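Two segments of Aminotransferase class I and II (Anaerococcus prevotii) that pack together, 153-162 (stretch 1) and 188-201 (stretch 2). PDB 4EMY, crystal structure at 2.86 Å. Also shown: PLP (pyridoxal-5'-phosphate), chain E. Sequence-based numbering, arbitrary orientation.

Stretch 1 (153-162) EFFTDDFAFN
Stretch 2 188-201: GNNPTGYSLSDEEW

The most unusual feature of this contact is a backbone amide held by two side chains that also hold each other. Phe161 N lies 3.0 Å from Glu200 OE2 and 3.3 Å from Tyr194 OH and donates to both; with N-H...acceptor angles of 133° each bond is weak. Tyr194 OH in turn donates to Glu200 OE1 at 2.7 Å, so the carboxylate takes the amide on one oxygen and the phenol on the other. Ser197 N adds a further bond to Glu200 OE1 at 3.2 Å. Glu200 (chi1 m, chi2 t, chi3 -37°) points its CA-to-CB bond toward stretch 1. The two bonds from Phe161 N are the only hydrogen bonds between the stretches; those to Glu200 OE1 lie within stretch 2. Most of the rest is apolar packing, with a few carbon-to-oxygen contacts, and 443 Å² is buried in all.

Neither stretch forms a strand. Stretch 1 is an irregular loop folded back on itself: Thr156 to Phe159 forms a type I turn, with Phe159 N to Thr156 O at 2.8 Å, and Phe159, which ends the turn, has positive phi (62/51). The arms are tied by Thr156 N to Ala160 O at 2.9 Å and Asn162 N to Phe154 O at 2.7 Å.

Stretch 2 begins as a tight loop with a cis peptide before Pro191. Gly193 N to Asn189 O is 2.6 Å and Asn189 N to Tyr194 O is 3.1 Å. Gly193 sits at 91/5, where a CB would jam against the preceding carbonyl. The chain then extends through Tyr194, Ser195 and Leu196 (psi 148, 130 and 136) to Ser197, the N-cap of the helix that starts at Asp198; Ser197 OG accepts from Glu200 N at 3.2 Å. In register, Phe154 CA lies 9.9 Å from Thr192 CA, and Phe161 CA closes to 6.4 Å from Leu196 CA, so both stretches advance in broadly the same sense.

Three phenylalanines fill the gap. Phe155 (chi1 m, chi2 -73°) turns its ring edge to the face of Tyr194 (chi1 t, chi2 71°), with planes at 90° and centroids 5.3 Å apart; Phe155 CE1 is 3.6 Å from Tyr194 CG, and Phe155 CZ is 3.5 Å from Thr192 CG2. Phe161 (t, 64°) instead offers a face: Leu196 CD2 stands 3.8 Å from its ring centroid, 3° off the normal, a CH-pi contact made with Leu196 at chi1 m, chi2 p. Phe154 (t, 158°) points toward stretch 2, its edge meeting Asn189 OD1 at 3.6 Å from CE1 and Leu196 CD1 at 4.1 Å from CE2.

Asn189 OD1 (chi1 t, chi2 -98°) also accepts from Thr192 OG1 at 2.7 Å and Thr192 N at 3.2 Å, while Thr192 OG1 (chi1 p) accepts from Tyr194 N at 3.1 Å. Asn190 ND2 donates to PLP O3 at 2.7 Å. The rule is a polar clamp on the amide of Phe161, built into the same cluster as the aromatic packing, and a loop cross-linked by its own side-chain hydrogen bonds.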

# COMPACT_ATOMS: atom_id res chain seq x y z
N GLU A 153 20.74 18.62 14.64
CA GLU A 153 20.46 20.00 14.23
C GLU A 153 20.78 20.23 12.76
O GLU A 153 21.95 20.31 12.38
CB GLU A 153 21.24 21.00 15.10
CG GLU A 153 20.80 21.07 16.55
CD GLU A 153 21.90 21.57 17.48
OE1 GLU A 153 22.46 20.74 18.23
OE2 GLU A 153 22.21 22.78 17.45
N PHE A 154 19.73 20.32 11.94
CA PHE A 154 19.81 20.53 10.49
C PHE A 154 20.79 21.63 10.07
O PHE A 154 21.72 21.39 9.30
CB PHE A 154 18.42 20.89 9.95
CG PHE A 154 18.16 20.46 8.52
CD1 PHE A 154 16.86 20.31 8.07
CD2 PHE A 154 19.21 20.20 7.64
CE1 PHE A 154 16.60 19.93 6.77
CE2 PHE A 154 18.95 19.81 6.34
CZ PHE A 154 17.64 19.67 5.90
N PHE A 155 20.57 22.84 10.59
CA PHE A 155 21.22 24.04 10.07
C PHE A 155 22.27 24.63 11.00
O PHE A 155 22.30 24.34 12.20
CB PHE A 155 20.18 25.12 9.76
CG PHE A 155 19.07 24.67 8.85
CD1 PHE A 155 19.30 24.48 7.49
CD2 PHE A 155 17.79 24.47 9.34
CE1 PHE A 155 18.28 24.07 6.65
CE2 PHE A 155 16.77 24.07 8.51
CZ PHE A 155 17.01 23.87 7.16
N THR A 156 23.14 25.46 10.43
CA THR A 156 24.04 26.29 11.21
C THR A 156 23.33 27.62 11.42
O THR A 156 22.25 27.83 10.88
CB THR A 156 25.38 26.51 10.49
OG1 THR A 156 25.15 27.12 9.21
CG2 THR A 156 26.12 25.19 10.31
N ASP A 157 23.94 28.52 12.18
CA ASP A 157 23.35 29.84 12.41
C ASP A 157 23.21 30.65 11.11
O ASP A 157 22.40 31.59 11.05
CB ASP A 157 24.14 30.60 13.47
CG ASP A 157 23.90 30.06 14.88
OD1 ASP A 157 23.00 29.20 15.05
OD2 ASP A 157 24.61 30.49 15.82
N ASP A 158 23.97 30.27 10.09
CA ASP A 158 23.89 30.88 8.76
C ASP A 158 22.95 30.12 7.81
O ASP A 158 22.79 30.50 6.64
CB ASP A 158 25.29 31.01 8.15
CG ASP A 158 26.06 32.19 8.72
OD1 ASP A 158 25.46 33.03 9.42
OD2 ASP A 158 27.29 32.29 8.46
N PHE A 159 22.32 29.07 8.33
CA PHE A 159 21.38 28.23 7.58
C PHE A 159 22.01 27.52 6.38
O PHE A 159 21.50 27.58 5.25
CB PHE A 159 20.10 28.99 7.20
CG PHE A 159 19.21 29.30 8.37
CD1 PHE A 159 18.45 28.29 8.97
CD2 PHE A 159 19.12 30.59 8.88
CE1 PHE A 159 17.64 28.57 10.06
CE2 PHE A 159 18.30 30.87 9.97
CZ PHE A 159 17.56 29.86 10.55
N ALA A 160 23.13 26.87 6.65
CA ALA A 160 23.70 25.87 5.75
C ALA A 160 23.64 24.53 6.47
O ALA A 160 23.41 24.48 7.67
CB ALA A 160 25.13 26.23 5.39
N PHE A 161 23.82 23.44 5.73
CA PHE A 161 23.80 22.11 6.33
C PHE A 161 24.82 22.03 7.44
O PHE A 161 25.99 22.38 7.26
CB PHE A 161 24.06 21.03 5.28
CG PHE A 161 23.72 19.65 5.76
CD1 PHE A 161 22.41 19.32 6.07
CD2 PHE A 161 24.71 18.69 5.90
CE1 PHE A 161 22.10 18.04 6.52
CE2 PHE A 161 24.40 17.42 6.35
CZ PHE A 161 23.10 17.09 6.66
N ASN A 162 24.37 21.57 8.61
CA ASN A 162 25.22 21.54 9.80
C ASN A 162 26.13 20.32 9.82
O ASN A 162 26.09 19.49 10.74
CB ASN A 162 24.37 21.61 11.07
CG ASN A 162 25.16 22.05 12.28
OD1 ASN A 162 26.37 21.80 12.38
ND2 ASN A 162 24.48 22.69 13.23
N GLY A 188 14.57 20.04 -1.85
CA GLY A 188 13.20 20.49 -1.64
C GLY A 188 12.59 19.97 -0.36
O GLY A 188 11.45 19.52 -0.35
N ASN A 189 13.37 20.05 0.71
CA ASN A 189 13.01 19.57 2.05
C ASN A 189 11.68 20.09 2.57
O ASN A 189 11.49 21.29 2.71
CB ASN A 189 14.11 19.95 3.05
CG ASN A 189 13.79 19.52 4.47
OD1 ASN A 189 13.32 20.32 5.28
ND2 ASN A 189 14.05 18.26 4.78
N ASN A 190 10.77 19.18 2.85
CA ASN A 190 9.58 19.49 3.62
C ASN A 190 9.95 19.31 5.11
O ASN A 190 10.33 18.20 5.52
CB ASN A 190 8.46 18.54 3.18
CG ASN A 190 7.28 18.52 4.13
OD1 ASN A 190 6.90 19.53 4.71
ND2 ASN A 190 6.69 17.35 4.28
N PRO A 191 9.83 20.37 5.94
CA PRO A 191 9.18 21.69 5.80
C PRO A 191 9.99 22.87 5.25
O PRO A 191 9.40 23.82 4.71
CB PRO A 191 8.77 22.01 7.23
CG PRO A 191 9.75 21.30 8.09
CD PRO A 191 10.38 20.20 7.29
N THR A 192 11.32 22.82 5.38
CA THR A 192 12.16 24.02 5.25
C THR A 192 12.25 24.63 3.86
O THR A 192 12.28 25.86 3.73
CB THR A 192 13.58 23.74 5.75
OG1 THR A 192 14.22 22.81 4.86
CG2 THR A 192 13.54 23.16 7.14
N GLY A 193 12.28 23.79 2.83
CA GLY A 193 12.48 24.25 1.45
C GLY A 193 13.95 24.26 1.08
O GLY A 193 14.32 24.70 -0.01
N TYR A 194 14.78 23.77 1.99
CA TYR A 194 16.22 23.75 1.80
C TYR A 194 16.69 22.61 0.91
O TYR A 194 16.09 21.54 0.90
CB TYR A 194 16.92 23.63 3.15
CG TYR A 194 18.42 23.80 3.08
CD1 TYR A 194 18.98 25.04 2.81
CD2 TYR A 194 19.27 22.71 3.26
CE1 TYR A 194 20.35 25.21 2.73
CE2 TYR A 194 20.64 22.87 3.19
CZ TYR A 194 21.18 24.12 2.92
OH TYR A 194 22.55 24.30 2.85
N SER A 195 17.76 22.85 0.16
CA SER A 195 18.46 21.78 -0.54
C SER A 195 19.94 21.80 -0.13
O SER A 195 20.57 22.86 -0.15
CB SER A 195 18.34 21.95 -2.06
OG SER A 195 16.98 22.01 -2.47
N LEU A 196 20.47 20.64 0.26
CA LEU A 196 21.91 20.50 0.45
C LEU A 196 22.60 20.81 -0.88
O LEU A 196 22.15 20.37 -1.94
CB LEU A 196 22.27 19.07 0.87
CG LEU A 196 22.22 18.70 2.35
CD1 LEU A 196 20.80 18.55 2.85
CD2 LEU A 196 23.00 17.41 2.58
N SER A 197 23.69 21.57 -0.83
CA SER A 197 24.44 21.88 -2.04
C SER A 197 25.23 20.65 -2.49
O SER A 197 25.31 19.66 -1.77
CB SER A 197 25.36 23.07 -1.81
OG SER A 197 26.43 22.71 -0.96
N ASP A 198 25.81 20.72 -3.69
CA ASP A 198 26.61 19.61 -4.20
C ASP A 198 27.81 19.28 -3.30
O ASP A 198 28.05 18.11 -2.99
CB ASP A 198 27.04 19.86 -5.65
CG ASP A 198 25.88 19.71 -6.64
OD1 ASP A 198 24.86 19.08 -6.28
OD2 ASP A 198 26.00 20.21 -7.78
N GLU A 199 28.53 20.31 -2.85
CA GLU A 199 29.67 20.09 -1.96
C GLU A 199 29.25 19.69 -0.54
O GLU A 199 30.01 19.02 0.16
CB GLU A 199 30.65 21.27 -1.93
CG GLU A 199 30.01 22.64 -2.00
CD GLU A 199 29.84 23.14 -3.43
OE1 GLU A 199 30.85 23.20 -4.16
OE2 GLU A 199 28.69 23.47 -3.80
N GLU A 200 28.05 20.08 -0.13
CA GLU A 200 27.53 19.61 1.15
C GLU A 200 27.26 18.10 1.10
O GLU A 200 27.59 17.38 2.05
CB GLU A 200 26.28 20.39 1.56
CG GLU A 200 26.61 21.84 1.88
CD GLU A 200 25.49 22.57 2.58
OE1 GLU A 200 24.31 22.33 2.24
OE2 GLU A 200 25.79 23.41 3.46
N TRP A 201 26.69 17.65 -0.02
CA TRP A 201 26.51 16.21 -0.29
C TRP A 201 27.84 15.50 -0.30
O TRP A 201 27.96 14.41 0.27
CB TRP A 201 25.80 15.99 -1.61
CG TRP A 201 24.31 15.78 -1.49
CD1 TRP A 201 23.30 16.56 -2.04
CD2 TRP A 201 23.61 14.71 -0.76
NE1 TRP A 201 22.06 16.07 -1.71
CE2 TRP A 201 22.17 14.97 -0.95
CE3 TRP A 201 24.00 13.63 0.01
CZ2 TRP A 201 21.20 14.15 -0.39
CZ3 TRP A 201 23.01 12.80 0.57
CH2 TRP A 201 21.64 13.06 0.38
N1 PLP E . 8.20 12.50 1.45
C2 PLP E . 8.06 13.82 1.84
C2A PLP E . 9.24 14.58 2.37
C3 PLP E . 6.83 14.47 1.72
O3 PLP E . 6.70 15.77 2.11
C4 PLP E . 5.72 13.80 1.24
C4A PLP E . 4.39 14.22 1.81
O4A PLP E . 3.66 15.00 1.20
C5 PLP E . 5.87 12.48 0.84
C6 PLP E . 7.11 11.83 0.95
C5A PLP E . 4.65 11.73 0.32
O4P PLP E . 4.95 10.82 -0.72
P PLP E . 3.74 9.94 -1.27
O1P PLP E . 3.64 8.75 -0.35
O2P PLP E . 4.06 9.56 -2.70
O3P PLP E . 2.45 10.70 -1.22